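Local coordinates for TfuA domain-containing protein (Methanosarcina acetivorans, PDB 6XP8) that takes part in peptide backbone thioamidation, probably as the partner of a YcaO enzyme in converting a backbone amide to a thioamide, at residues E34-Q38 / Q39-V43; A80-A83 / S84-D87; S10-H13 / E14-K17. All coordinates share one frame; numbering follows the deposited sequence.

Contact 1 of 3, residues E34-Q38 / Q39-V43; sequences EKFVQ and QGYKV
Phe-36 O receives Tyr-41 N (3.1 Å), and Val-37 O receives Gly-40 N (3.2 Å): together these bonds make the Schellman motif that closes helix 33-38 and turns the chain toward strand 43-46 of the parallel sheet. Gly-40 leaves the helix with a positive phi, at which a side chain would collide with the Gln-39 carbonyl oxygen, hence the glycine. The two bonds differ in quality. The outer one, from Tyr-41, is fairly straight at hydrogen and tilted only modestly from the carbonyl plane, whereas Gly-40 N comes in above the plane of the Val-37 carbonyl and uses no lone pair. Gln-39 N makes two weak bonds, to Lys-35 O and Phe-36 O. A water donates to both Val-37 O and Tyr-41 O, bridging the last helical turn to the residue after the glycine.

Among the side chains, the aromatic pair carries the contact. Phe-36 and Tyr-41 form a T-shaped stack, the edge of the phenylalanine turned to one face of the tyrosine, with planes at 86° and centroids 5.4 Å apart. Phe-36 CD1 sits over that face, offset toward its rim, 3.7 Å from Tyr-41 CE1. The two side chains point the same way, CG beside the backbone N in each (chi1 -62° and -78°). Tyr-41 OH is hydrogen-bonded to Asn-23, and Phe-36 also packs on Val-4 and Gln-25, which ties the turn to strands 3-6 and 23-25. Gln-39 runs extended beside Lys-35, its NE2 3.7 Å from Lys-35 CE. One turn of the helix is also spanned by Gln-38 NE2, which donates in its own amide plane to the anti lone pair of Glu-34 OE1 at 2.9 Å.

Contact 2 of 3, residues A80-A83 / S84-D87; sequences ALRA and SELD
Arg-82 and Glu-85 form an i to i+3 salt bridge on the last turns of helix 78-86, the helix of the beta-alpha-beta unit between strands 71-74 and 92-93. From CB the arginine runs to CG, which lies beside its backbone N, and a bend at chi2 swings the chain toward Glu-85. CD then passes 3.4 Å from Glu-85 OE1, while NE is turned to Val-57 O, its hydrogen-bond partner. At the tip, NH1 donates to the syn lone pair of Glu-85 OE1 at 2.9 Å; the carboxylate and guanidinium planes are only 17° apart, but the oxygen is tilted 24° from the guanidinium plane. A water donates to Glu-85 OE2 and accepts a weak bond from NH1, so it bridges the pair. Glu-85 OE2 also rests 3.7 Å from Leu-81 CG.

Next to Glu-85, Ser-84 OG sits between its backbone N and carbonyl carbon (chi1 78°), from where it donates to Leu-81 O at 2.6 Å. Ser-84 N bonds to Ala-80 O in regular helical fashion; Glu-85 N and Leu-86 N each divide weak bonds between two carbonyls, and Asp-87 N bonds weakly to Ala-83 O.

Glu-85 OE1 also accepts from His-59 NE2. The two donors on OE1 would probably favour the charged carboxylate, and the bond to His-59 links this helix to the start of helix 59-67.

Contact 3 of 3, residues S10-H13 / E14-K17; sequences SISH and EDAK
Ser-12 OG accepts from Asp-15 N at 3.1 Å, with an N-H...O angle of 155°, and so supplies the capping bond at the start of helix 13-19. The hydroxyl reaches this amide because OG lies between its own backbone N and carbonyl carbon (chi1 68°). The carbonyls of Ser-12 and His-13 enter ordinary helical bonding: Ser-12 O receives Ala-16 N, and His-13 O receives Lys-17 N, each at 2.9 Å.

Three waters serve the polar groups at the helix start. One molecule accepts from Ser-12 N and donates to Asp-15 OD2. Another accepts from His-13 N at 2.9 Å and makes a weak bond to Glu-14 OE1. A third lies 2.7 Å from Ser-12 OG, a hydrogen bond of undecided direction, and donates weakly to Asp-15 OD2. The stronger partner of that carboxylate oxygen is Arg-200, in a salt bridge that joins the cap to helix 198-215, while His-13 NE2 donates to Thr-7 O.

Ile-11 packs against the first turn: its CG1 is 3.8 Å from Asp-15 CB, and its CG2 is 4.1 Å from Ala-16 CB. Ile-11 and Ala-16 also touch helix 198-215, through Ala-203 and Leu-207 among others.

A serine N-cap, its hydroxyl taking the amide three residues on, is the classic opening of a helix, here the one that follows strand 3-6 in the parallel sheet of this alpha/beta fold.

How the contacts relate
Contacts 3 and 1 treat opposite helix ends: contact 3 opens helix 13-19 with a side-chain cap, whereas contact 1 closes helix 33-38 through backbone bonds and a glycine. Contact 2 runs along the final turns of helix 78-86, where an ion pair and a serine hydroxyl add to the backbone bonds. Contact 1 lies at the surface, its centre about 24 Å from the centre of the chain; the centres of contacts 2 and 3, both partly buried, lie about 13 Å from it. Contacts 1 and 3 both reach strand 23-25, while contact 2 meets helices 59-67 and 96-102. The chemistry differs accordingly: backbone bonds and an aromatic pair in contact 1, ionic in contact 2, hydroxyl and water in contact 3.

Contact 1 of 3, residues E34-Q38 / Q39-V43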
# COMPACT_ATOMS: atom_id res chain seq x y z
N GLU A 34 11.69 15.57 -8.66
CA GLU A 34 12.79 16.30 -9.29
C GLU A 34 13.57 17.20 -8.32
O GLU A 34 14.77 17.39 -8.51
CB GLU A 34 12.33 17.09 -10.53
CG GLU A 34 13.44 17.49 -11.51
CD GLU A 34 14.20 16.32 -12.13
OE1 GLU A 34 15.41 16.48 -12.41
OE2 GLU A 34 13.60 15.24 -12.36
N LYS A 35 12.89 17.71 -7.29
CA LYS A 35 13.54 18.49 -6.22
C LYS A 35 14.67 17.70 -5.57
O LYS A 35 15.77 18.23 -5.37
CB LYS A 35 12.52 18.93 -5.15
CG LYS A 35 13.06 19.96 -4.16
CD LYS A 35 12.10 20.19 -2.99
CE LYS A 35 12.65 21.25 -2.04
NZ LYS A 35 11.80 21.40 -0.82
N PHE A 36 14.40 16.43 -5.27
CA PHE A 36 15.36 15.56 -4.61
C PHE A 36 16.46 15.05 -5.54
O PHE A 36 17.61 14.91 -5.13
CB PHE A 36 14.64 14.43 -3.87
CG PHE A 36 13.73 14.93 -2.79
CD1 PHE A 36 14.25 15.33 -1.55
CD2 PHE A 36 12.36 15.08 -3.02
CE1 PHE A 36 13.42 15.82 -0.55
CE2 PHE A 36 11.52 15.57 -2.02
CZ PHE A 36 12.05 15.95 -0.79
N VAL A 37 16.09 14.80 -6.80
CA VAL A 37 17.05 14.50 -7.87
C VAL A 37 18.08 15.63 -8.00
O VAL A 37 19.28 15.37 -8.06
CB VAL A 37 16.34 14.21 -9.23
CG1 VAL A 37 17.34 14.00 -10.36
CG2 VAL A 37 15.42 13.01 -9.11
N GLN A 38 17.59 16.88 -8.01
CA GLN A 38 18.46 18.06 -8.15
C GLN A 38 19.29 18.36 -6.91
O GLN A 38 20.35 18.98 -7.01
CB GLN A 38 17.66 19.30 -8.59
CG GLN A 38 17.06 19.22 -10.00
CD GLN A 38 18.09 19.01 -11.11
OE1 GLN A 38 19.16 19.62 -11.12
NE2 GLN A 38 17.75 18.15 -12.06
N GLN A 39 18.82 17.91 -5.74
CA GLN A 39 19.56 18.02 -4.48
C GLN A 39 20.67 16.97 -4.34
O GLN A 39 21.46 17.02 -3.38
CB GLN A 39 18.61 17.96 -3.28
CG GLN A 39 17.88 19.27 -2.98
CD GLN A 39 16.94 19.19 -1.78
OE1 GLN A 39 16.88 18.18 -1.07
NE2 GLN A 39 16.20 20.27 -1.55
N GLY A 40 20.73 16.03 -5.29
CA GLY A 40 21.78 15.01 -5.33
C GLY A 40 21.47 13.68 -4.65
O GLY A 40 22.39 12.89 -4.41
N TYR A 41 20.20 13.43 -4.34
CA TYR A 41 19.79 12.15 -3.72
C TYR A 41 20.05 10.97 -4.66
O TYR A 41 19.90 11.09 -5.88
CB TYR A 41 18.32 12.18 -3.27
CG TYR A 41 18.06 12.92 -1.96
CD1 TYR A 41 18.05 14.32 -1.92
CD2 TYR A 41 17.82 12.22 -0.77
CE1 TYR A 41 17.82 15.00 -0.73
CE2 TYR A 41 17.59 12.89 0.42
CZ TYR A 41 17.59 14.28 0.44
OH TYR A 41 17.35 14.96 1.61
N LYS A 42 20.46 9.84 -4.08
CA LYS A 42 20.89 8.68 -4.87
C LYS A 42 19.84 7.58 -4.99
O LYS A 42 19.85 6.83 -5.97
CB LYS A 42 22.21 8.11 -4.32
CG LYS A 42 23.44 8.96 -4.59
CD LYS A 42 23.79 9.03 -6.08
CE LYS A 42 24.60 10.28 -6.40
NZ LYS A 42 24.92 10.35 -7.85
N VAL A 43 18.96 7.48 -4.00
CA VAL A 43 17.88 6.49 -4.01
C VAL A 43 16.57 7.16 -3.59
O VAL A 43 16.53 7.91 -2.61
CB VAL A 43 18.17 5.26 -3.10
CG1 VAL A 43 17.05 4.22 -3.20
CG2 VAL A 43 19.49 4.58 -3.46
O HOH W 1 20.75 13.03 -7.85

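Contact 2 of 3, residues A80-A83 / S84-D87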
# COMPACT_ATOMS: atom_id res chain seq x y z
N ALA A 80 3.96 0.28 -5.63
CA ALA A 80 3.67 -1.03 -6.23
C ALA A 80 3.05 -0.89 -7.62
O ALA A 80 3.45 -1.59 -8.55
CB ALA A 80 2.77 -1.84 -5.32
N LEU A 81 2.08 0.02 -7.74
CA LEU A 81 1.42 0.30 -9.01
C LEU A 81 2.40 0.82 -10.05
O LEU A 81 2.48 0.28 -11.16
CB LEU A 81 0.25 1.28 -8.80
CG LEU A 81 -0.63 1.63 -10.01
CD1 LEU A 81 -1.34 0.40 -10.56
CD2 LEU A 81 -1.62 2.71 -9.63
N ARG A 82 3.17 1.85 -9.69
CA ARG A 82 4.16 2.43 -10.61
C ARG A 82 5.28 1.45 -10.98
O ARG A 82 5.70 1.41 -12.14
CB ARG A 82 4.73 3.74 -10.07
CG ARG A 82 3.76 4.91 -10.08
CD ARG A 82 3.52 5.48 -11.47
NE ARG A 82 2.56 6.58 -11.38
CZ ARG A 82 1.25 6.48 -11.57
NH1 ARG A 82 0.69 5.32 -11.92
NH2 ARG A 82 0.49 7.55 -11.43
N ALA A 83 5.75 0.66 -10.02
CA ALA A 83 6.79 -0.33 -10.31
C ALA A 83 6.29 -1.38 -11.31
O ALA A 83 7.05 -1.81 -12.18
CB ALA A 83 7.32 -0.97 -9.05
N SER A 84 5.01 -1.76 -11.21
CA SER A 84 4.42 -2.70 -12.16
C SER A 84 4.34 -2.12 -13.58
O SER A 84 4.36 -2.87 -14.57
CB SER A 84 3.04 -3.16 -11.70
OG SER A 84 2.03 -2.19 -11.94
N GLU A 85 4.26 -0.79 -13.67
CA GLU A 85 4.20 -0.08 -14.95
C GLU A 85 5.57 0.26 -15.52
O GLU A 85 5.72 0.42 -16.74
CB GLU A 85 3.37 1.20 -14.82
CG GLU A 85 1.92 0.98 -14.41
CD GLU A 85 1.25 2.20 -13.80
OE1 GLU A 85 1.94 3.19 -13.47
OE2 GLU A 85 0.01 2.17 -13.65
N LEU A 86 6.58 0.37 -14.65
CA LEU A 86 7.89 0.90 -15.04
C LEU A 86 9.10 0.01 -14.74
O LEU A 86 10.24 0.46 -14.88
CB LEU A 86 8.09 2.32 -14.46
CG LEU A 86 7.10 3.42 -14.87
CD1 LEU A 86 7.13 4.57 -13.88
CD2 LEU A 86 7.35 3.92 -16.29
N ASP A 87 8.86 -1.25 -14.35
CA ASP A 87 9.96 -2.18 -14.03
C ASP A 87 10.88 -2.48 -15.21
O ASP A 87 12.08 -2.67 -15.03
CB ASP A 87 9.48 -3.48 -13.36
CG ASP A 87 8.31 -4.16 -14.08
OD1 ASP A 87 7.95 -3.77 -15.21
OD2 ASP A 87 7.74 -5.09 -13.48
O HOH W 2 -2.06 3.79 -13.23

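Contact 3 of 3, residues S10-H13 / E14-K17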
# COMPACT_ATOMS: atom_id res chain seq x y z
N SER A 10 1.10 3.62 4.65
CA SER A 10 1.34 2.17 4.79
C SER A 10 2.20 1.85 6.01
O SER A 10 2.08 0.78 6.62
CB SER A 10 1.98 1.62 3.51
OG SER A 10 1.12 1.82 2.40
N ILE A 11 3.08 2.79 6.33
CA ILE A 11 3.87 2.79 7.56
C ILE A 11 4.08 4.26 7.93
O ILE A 11 4.30 5.11 7.06
CB ILE A 11 5.20 2.00 7.42
CG1 ILE A 11 5.86 1.79 8.80
CG2 ILE A 11 6.15 2.64 6.41
CD1 ILE A 11 6.89 0.68 8.86
N SER A 12 4.00 4.56 9.22
CA SER A 12 4.23 5.92 9.70
C SER A 12 5.70 6.30 9.60
O SER A 12 6.57 5.42 9.55
CB SER A 12 3.73 6.08 11.14
OG SER A 12 4.52 5.33 12.04
N HIS A 13 5.97 7.60 9.54
CA HIS A 13 7.34 8.12 9.56
C HIS A 13 8.05 7.66 10.84
O HIS A 13 9.21 7.27 10.79
CB HIS A 13 7.35 9.64 9.46
CG HIS A 13 6.99 10.18 8.11
ND1 HIS A 13 7.27 11.47 7.73
CD2 HIS A 13 6.37 9.60 7.05
CE1 HIS A 13 6.84 11.67 6.49
NE2 HIS A 13 6.30 10.54 6.06
N GLU A 14 7.31 7.66 11.95
CA GLU A 14 7.82 7.24 13.26
C GLU A 14 8.32 5.79 13.24
O GLU A 14 9.41 5.51 13.75
CB GLU A 14 6.74 7.42 14.34
CG GLU A 14 6.23 8.84 14.54
CD GLU A 14 5.01 9.19 13.68
OE1 GLU A 14 5.14 9.32 12.44
OE2 GLU A 14 3.91 9.33 14.26
N ASP A 15 7.53 4.90 12.66
CA ASP A 15 7.87 3.48 12.60
C ASP A 15 8.92 3.17 11.53
O ASP A 15 9.74 2.27 11.71
CB ASP A 15 6.62 2.63 12.41
CG ASP A 15 5.73 2.60 13.65
OD1 ASP A 15 6.20 3.02 14.73
OD2 ASP A 15 4.58 2.16 13.53
N ALA A 16 8.90 3.92 10.43
CA ALA A 16 9.89 3.75 9.37
C ALA A 16 11.29 4.21 9.80
O ALA A 16 12.28 3.56 9.44
CB ALA A 16 9.45 4.48 8.11
N LYS A 17 11.35 5.30 10.57
CA LYS A 17 12.60 5.97 10.99
C LYS A 17 13.55 5.09 11.78
O LYS A 17 14.78 5.27 11.69
CB LYS A 17 12.29 7.20 11.83
CG LYS A 17 12.32 8.50 11.06
CD LYS A 17 11.66 9.63 11.83
CE LYS A 17 12.24 10.98 11.44
NZ LYS A 17 12.10 11.32 9.99
O HOH W 3 2.97 2.82 11.27
O HOH W 4 2.81 5.07 14.15
O HOH W 5 3.72 9.36 9.35